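Local coordinates for PaxB (PDB 6EK4), which probably serves as one component of a two-component alpha-helical pore-forming toxin that acts on membranes together with a partner protein, at residues H34-G39 with E286-I291; A161-D166 with K272-G277. All coordinates share one frame; numbering follows the deposited sequence.

Interaction 1 of 2, residues H34-G39 with E286-I291; sequences HQQKSG and EDVHQI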
loop_
_atom_site.group_PDB
_atom_site.type_symbol
_atom_site.label_atom_id
_atom_site.label_comp_id
_atom_site.label_asym_id
_atom_site.label_seq_id
_atom_site.Cartn_x
_atom_site.Cartn_y
_atom_site.Cartn_z
ATOM N N HIS A 34 7.286 -6.476 1.510
ATOM C CA HIS A 34 8.245 -6.860 2.551
ATOM C C HIS A 34 7.994 -6.201 3.913
ATOM O O HIS A 34 8.384 -6.754 4.942
ATOM C CB HIS A 34 9.673 -6.578 2.077
ATOM C CG HIS A 34 10.144 -7.519 1.013
ATOM N ND1 HIS A 34 9.907 -7.307 -0.328
ATOM C CD2 HIS A 34 10.824 -8.687 1.094
ATOM C CE1 HIS A 34 10.427 -8.299 -1.027
ATOM N NE2 HIS A 34 10.988 -9.150 -0.189
ATOM N N GLN A 35 7.356 -5.031 3.921
ATOM C CA GLN A 35 7.032 -4.337 5.174
ATOM C C GLN A 35 5.637 -4.695 5.693
ATOM O O GLN A 35 5.385 -4.620 6.898
ATOM C CB GLN A 35 7.168 -2.817 5.008
ATOM C CG GLN A 35 6.042 -2.143 4.234
ATOM C CD GLN A 35 6.317 -0.674 3.955
ATOM O OE1 GLN A 35 7.471 -0.245 3.892
ATOM N NE2 GLN A 35 5.253 0.103 3.780
ATOM N N GLN A 36 4.739 -5.070 4.782
ATOM C CA GLN A 36 3.381 -5.502 5.134
ATOM C C GLN A 36 3.400 -6.654 6.142
ATOM O O GLN A 36 4.091 -7.656 5.939
ATOM C CB GLN A 36 2.613 -5.903 3.863
ATOM C CG GLN A 36 1.347 -6.735 4.069
ATOM C CD GLN A 36 1.562 -8.230 3.864
ATOM O OE1 GLN A 36 2.486 -8.652 3.166
ATOM N NE2 GLN A 36 0.695 -9.036 4.462
ATOM N N LYS A 37 2.641 -6.493 7.227
ATOM C CA LYS A 37 2.544 -7.507 8.277
ATOM C C LYS A 37 1.093 -7.684 8.732
ATOM O O LYS A 37 0.734 -7.350 9.863
ATOM C CB LYS A 37 3.451 -7.139 9.459
ATOM C CG LYS A 37 4.937 -7.260 9.150
ATOM C CD LYS A 37 5.800 -6.660 10.248
ATOM C CE LYS A 37 7.272 -6.698 9.867
ATOM N NZ LYS A 37 8.155 -6.209 10.962
ATOM N N SER A 38 0.267 -8.209 7.827
ATOM C CA SER A 38 -1.128 -8.538 8.130
ATOM C C SER A 38 -1.238 -9.851 8.912
ATOM O O SER A 38 -2.221 -10.076 9.618
ATOM C CB SER A 38 -1.956 -8.623 6.842
ATOM O OG SER A 38 -1.456 -9.619 5.967
ATOM N N GLY A 39 -0.234 -10.715 8.769
ATOM C CA GLY A 39 -0.157 -11.959 9.534
ATOM C C GLY A 39 -1.091 -13.055 9.053
ATOM O O GLY A 39 -1.493 -13.916 9.838
ATOM N N GLU A 286 -4.085 -2.807 4.408
ATOM C CA GLU A 286 -4.018 -1.615 3.550
ATOM C C GLU A 286 -2.847 -1.649 2.562
ATOM O O GLU A 286 -2.945 -1.086 1.471
ATOM C CB GLU A 286 -3.962 -0.328 4.389
ATOM C CG GLU A 286 -5.319 0.330 4.604
ATOM C CD GLU A 286 -5.958 0.825 3.313
ATOM O OE1 GLU A 286 -5.229 1.067 2.323
ATOM O OE2 GLU A 286 -7.198 0.976 3.286
ATOM N N ASP A 287 -1.747 -2.295 2.945
ATOM C CA ASP A 287 -0.610 -2.476 2.041
ATOM C C ASP A 287 -0.937 -3.474 0.929
ATOM O O ASP A 287 -0.501 -3.298 -0.207
ATOM C CB ASP A 287 0.637 -2.937 2.807
ATOM C CG ASP A 287 1.206 -1.858 3.720
ATOM O OD1 ASP A 287 1.065 -0.656 3.407
ATOM O OD2 ASP A 287 1.810 -2.217 4.753
ATOM N N VAL A 288 -1.704 -4.514 1.256
ATOM C CA VAL A 288 -2.134 -5.502 0.261
ATOM C C VAL A 288 -3.092 -4.860 -0.746
ATOM O O VAL A 288 -3.010 -5.132 -1.944
ATOM C CB VAL A 288 -2.802 -6.736 0.912
ATOM C CG1 VAL A 288 -3.364 -7.674 -0.149
ATOM C CG2 VAL A 288 -1.806 -7.486 1.786
ATOM N N HIS A 289 -3.997 -4.017 -0.253
ATOM C CA HIS A 289 -4.872 -3.219 -1.121
ATOM C C HIS A 289 -4.061 -2.292 -2.026
ATOM O O HIS A 289 -4.411 -2.092 -3.190
ATOM C CB HIS A 289 -5.861 -2.388 -0.292
ATOM C CG HIS A 289 -7.147 -3.094 0.005
ATOM N ND1 HIS A 289 -8.300 -2.869 -0.716
ATOM C CD2 HIS A 289 -7.464 -4.018 0.943
ATOM C CE1 HIS A 289 -9.272 -3.623 -0.235
ATOM N NE2 HIS A 289 -8.791 -4.330 0.773
ATOM N N GLN A 290 -2.986 -1.728 -1.480
ATOM C CA GLN A 290 -2.083 -0.871 -2.243
ATOM C C GLN A 290 -1.312 -1.673 -3.293
ATOM O O GLN A 290 -1.088 -1.185 -4.398
ATOM C CB GLN A 290 -1.107 -0.147 -1.305
ATOM C CG GLN A 290 -0.224 0.896 -1.980
ATOM C CD GLN A 290 -1.011 1.987 -2.684
ATOM O OE1 GLN A 290 -0.652 2.416 -3.781
ATOM N NE2 GLN A 290 -2.092 2.442 -2.057
ATOM N N ILE A 291 -0.912 -2.896 -2.947
ATOM C CA ILE A 291 -0.223 -3.784 -3.891
ATOM C C ILE A 291 -1.095 -4.080 -5.115
ATOM O O ILE A 291 -0.587 -4.149 -6.234
ATOM C CB ILE A 291 0.239 -5.099 -3.211
ATOM C CG1 ILE A 291 1.492 -4.834 -2.370
ATOM C CG2 ILE A 291 0.539 -6.187 -4.237
ATOM C CD1 ILE A 291 1.852 -5.955 -1.416
#

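Interaction 2 of 2, residues A161-D166 with K272-G277; sequences AEIQAD and KIQLKG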
loop_
_atom_site.group_PDB
_atom_site.type_symbol
_atom_site.label_atom_id
_atom_site.label_comp_id
_atom_site.label_asym_id
_atom_site.label_seq_id
_atom_site.Cartn_x
_atom_site.Cartn_y
_atom_site.Cartn_z
ATOM N N ALA A 161 -12.640 -0.801 16.895
ATOM C CA ALA A 161 -13.645 0.119 17.428
ATOM C C ALA A 161 -14.039 -0.228 18.863
ATOM O O ALA A 161 -14.094 0.654 19.722
ATOM C CB ALA A 161 -14.876 0.134 16.534
ATOM N N GLU A 162 -14.305 -1.509 19.117
ATOM C CA GLU A 162 -14.714 -1.960 20.455
ATOM C C GLU A 162 -13.555 -2.010 21.461
ATOM O O GLU A 162 -13.785 -1.868 22.663
ATOM C CB GLU A 162 -15.457 -3.306 20.403
ATOM C CG GLU A 162 -14.698 -4.475 19.787
ATOM C CD GLU A 162 -15.553 -5.728 19.662
ATOM O OE1 GLU A 162 -16.571 -5.840 20.378
ATOM O OE2 GLU A 162 -15.206 -6.608 18.844
ATOM N N ILE A 163 -12.327 -2.207 20.983
ATOM C CA ILE A 163 -11.144 -2.120 21.850
ATOM C C ILE A 163 -10.918 -0.668 22.276
ATOM O O ILE A 163 -10.697 -0.394 23.457
ATOM C CB ILE A 163 -9.872 -2.684 21.174
ATOM C CG1 ILE A 163 -9.939 -4.213 21.124
ATOM C CG2 ILE A 163 -8.613 -2.262 21.927
ATOM C CD1 ILE A 163 -8.905 -4.850 20.218
ATOM N N GLN A 164 -10.972 0.252 21.313
ATOM C CA GLN A 164 -10.859 1.684 21.607
ATOM C C GLN A 164 -11.987 2.152 22.526
ATOM O O GLN A 164 -11.770 2.994 23.399
ATOM C CB GLN A 164 -10.858 2.511 20.316
ATOM C CG GLN A 164 -9.539 2.471 19.557
ATOM C CD GLN A 164 -9.545 3.338 18.308
ATOM O OE1 GLN A 164 -8.600 4.088 18.059
ATOM N NE2 GLN A 164 -10.611 3.240 17.518
ATOM N N ALA A 165 -13.182 1.599 22.323
ATOM C CA ALA A 165 -14.341 1.904 23.164
ATOM C C ALA A 165 -14.170 1.370 24.587
ATOM O O ALA A 165 -14.582 2.019 25.551
ATOM C CB ALA A 165 -15.609 1.339 22.540
ATOM N N ASP A 166 -13.565 0.190 24.710
ATOM C CA ASP A 166 -13.310 -0.420 26.017
ATOM C C ASP A 166 -12.276 0.393 26.796
ATOM O O ASP A 166 -12.487 0.711 27.965
ATOM C CB ASP A 166 -12.833 -1.868 25.849
ATOM C CG ASP A 166 -13.003 -2.700 27.110
ATOM O OD1 ASP A 166 -13.366 -2.149 28.173
ATOM O OD2 ASP A 166 -12.775 -3.925 27.033
ATOM N N LYS A 272 -4.282 -2.339 25.277
ATOM C CA LYS A 272 -3.331 -1.572 24.464
ATOM C C LYS A 272 -2.375 -2.473 23.675
ATOM O O LYS A 272 -1.867 -2.071 22.626
ATOM C CB LYS A 272 -2.548 -0.580 25.331
ATOM C CG LYS A 272 -3.362 0.643 25.722
ATOM C CD LYS A 272 -2.609 1.555 26.677
ATOM C CE LYS A 272 -3.522 2.636 27.239
ATOM N NZ LYS A 272 -2.803 3.580 28.137
ATOM N N ILE A 273 -2.131 -3.681 24.179
ATOM C CA ILE A 273 -1.381 -4.691 23.431
ATOM C C ILE A 273 -2.215 -5.181 22.245
ATOM O O ILE A 273 -1.713 -5.265 21.123
ATOM C CB ILE A 273 -0.973 -5.883 24.324
ATOM C CG1 ILE A 273 0.076 -5.438 25.347
ATOM C CG2 ILE A 273 -0.421 -7.032 23.485
ATOM C CD1 ILE A 273 0.191 -6.351 26.550
ATOM N N GLN A 274 -3.484 -5.498 22.499
ATOM C CA GLN A 274 -4.409 -5.916 21.441
ATOM C C GLN A 274 -4.606 -4.823 20.387
ATOM O O GLN A 274 -4.780 -5.122 19.206
ATOM C CB GLN A 274 -5.770 -6.301 22.028
ATOM C CG GLN A 274 -5.761 -7.542 22.906
ATOM C CD GLN A 274 -7.111 -7.800 23.553
ATOM O OE1 GLN A 274 -8.087 -8.119 22.872
ATOM N NE2 GLN A 274 -7.175 -7.663 24.873
ATOM N N LEU A 275 -4.579 -3.563 20.822
ATOM C CA LEU A 275 -4.773 -2.421 19.928
ATOM C C LEU A 275 -3.621 -2.271 18.932
ATOM O O LEU A 275 -3.846 -1.956 17.763
ATOM C CB LEU A 275 -4.942 -1.129 20.737
ATOM C CG LEU A 275 -5.367 0.128 19.972
ATOM C CD1 LEU A 275 -6.681 -0.093 19.236
ATOM C CD2 LEU A 275 -5.479 1.311 20.920
ATOM N N LYS A 276 -2.392 -2.487 19.397
ATOM C CA LYS A 276 -1.232 -2.520 18.503
ATOM C C LYS A 276 -1.356 -3.656 17.486
ATOM O O LYS A 276 -0.938 -3.515 16.338
ATOM C CB LYS A 276 0.072 -2.684 19.290
ATOM C CG LYS A 276 0.522 -1.436 20.034
ATOM C CD LYS A 276 2.001 -1.515 20.377
ATOM C CE LYS A 276 2.422 -0.416 21.339
ATOM N NZ LYS A 276 3.902 -0.363 21.499
ATOM N N GLY A 277 -1.930 -4.777 17.920
ATOM C CA GLY A 277 -2.139 -5.933 17.056
ATOM C C GLY A 277 -3.072 -5.646 15.895
ATOM O O GLY A 277 -2.722 -5.893 14.740
#

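Interaction 1 of 2, residues H34-G39 with E286-I291
Gln36 and Asp287 meet carbon to carbon, their side chains running past each other in opposite directions with the two CB atoms 3.7 Å apart. Their polar ends do not pair. The amide of Gln36 and the carboxylate of Asp287 stand almost perpendicular, at 84°, and no hydrogen bond spans the two segments. Instead OD2 of Asp287 lies against the backbone of Gln36, 3.7 Å from its CA, while CG of Gln35 brushes the same oxygen at a longer 4.3 Å.

Two torsions account for the course Gln36 takes. With CG nearly opposite the backbone N (chi1 163°), the chain sets out across the face of helix 247-321; the bend that follows at chi2 (-98°) then lays the amide alongside Val288. The two side chains cross at a slant, and CG2 of Val288 lies against the outer part of Gln36, 4.0 Å from CG and about as far from both CD and NE2. The methyl thus spans the last methylene and the amide.

Here the end of helix 19-35 and the link that follows it pack on the side of helix 247-321, within an elongated helical bundle. Gln36 is the first residue to leave helical geometry, in the short connection before helix 42-73. The CA atoms of Gln36 and Asp287 lie 5.9 Å apart, close enough for the stubs of the side chains to touch. Further helices border the contact: Val288 also packs on Ile43 of helix 42-73 and on Leu149 of helix 149-193, and Gln36 reaches Thr47. Gln36 and Val288 are buried in this surround, whereas Asp287 is partly exposed and leans on Leu32 of helix 19-35.

Interaction 2 of 2, residues A161-D166 with K272-G277
Ile163 overlaps two consecutive residues of the facing helix, one with each of its branches. Methyl CG2 meets Leu275, 4.0 Å from CD1 and equally near CB, and the two side chains pass in opposite directions. The longer branch turns the other way, bringing CD1 to within 3.9 Å of Gln274 CB. This division follows from the first torsion (chi1 -74°), which sets CG1 beside the backbone N and leaves CG2 opposite it.

Leu275 leaves its own helix along the flank of the interface, but its end swings inward, so that CD1 rests against both the isoleucine methyl and the stem of Gln164. The glutamine and leucine cross at about a right angle, with Gln164 CG 3.9 Å from Leu275 CD1; the contact is to the aliphatic part of the glutamine.

Both segments are interior turns of long helices, 149-193 and 247-321. The axes of segments 161-166 and 272-277 run antiparallel at 153° and approach to 9.9 Å, as in the extended hairpins and bundles of alpha-helical pore-forming toxins. Neighbouring turns continue the packing: Ile163 also touches Val278, and Leu275 touches Lys160 and Ile167. The amide of Gln274 makes weak hydrogen bonds to Asp270 O and to Arg159, the latter adding a weak polar link between the helices.

No hydrogen bond joins the two segments themselves. Contact between them rests on van der Waals packing of aliphatic groups, the branches of Ile163 and Leu275 together with the glutamine carbons Gln164 CG and Gln274 CB.

Helix 247-321 is the common element: interaction 1 uses its residues 286-291 and interaction 2 its residues 272-277, a few turns earlier. The contact centres lie 20 Å apart, and although the nearest atoms approach to about 6 Å, the two do not touch. Interaction 2 is nested along the chain inside the loop closed by interaction 1. Helix 149-193 bears on both, lending Leu149 to the surroundings of the first and residues 161-166 to the second. Interaction 1 sits near the middle of the molecule, its centre 6 Å from the chain centre, whereas that of interaction 2 lies 23 Å from it.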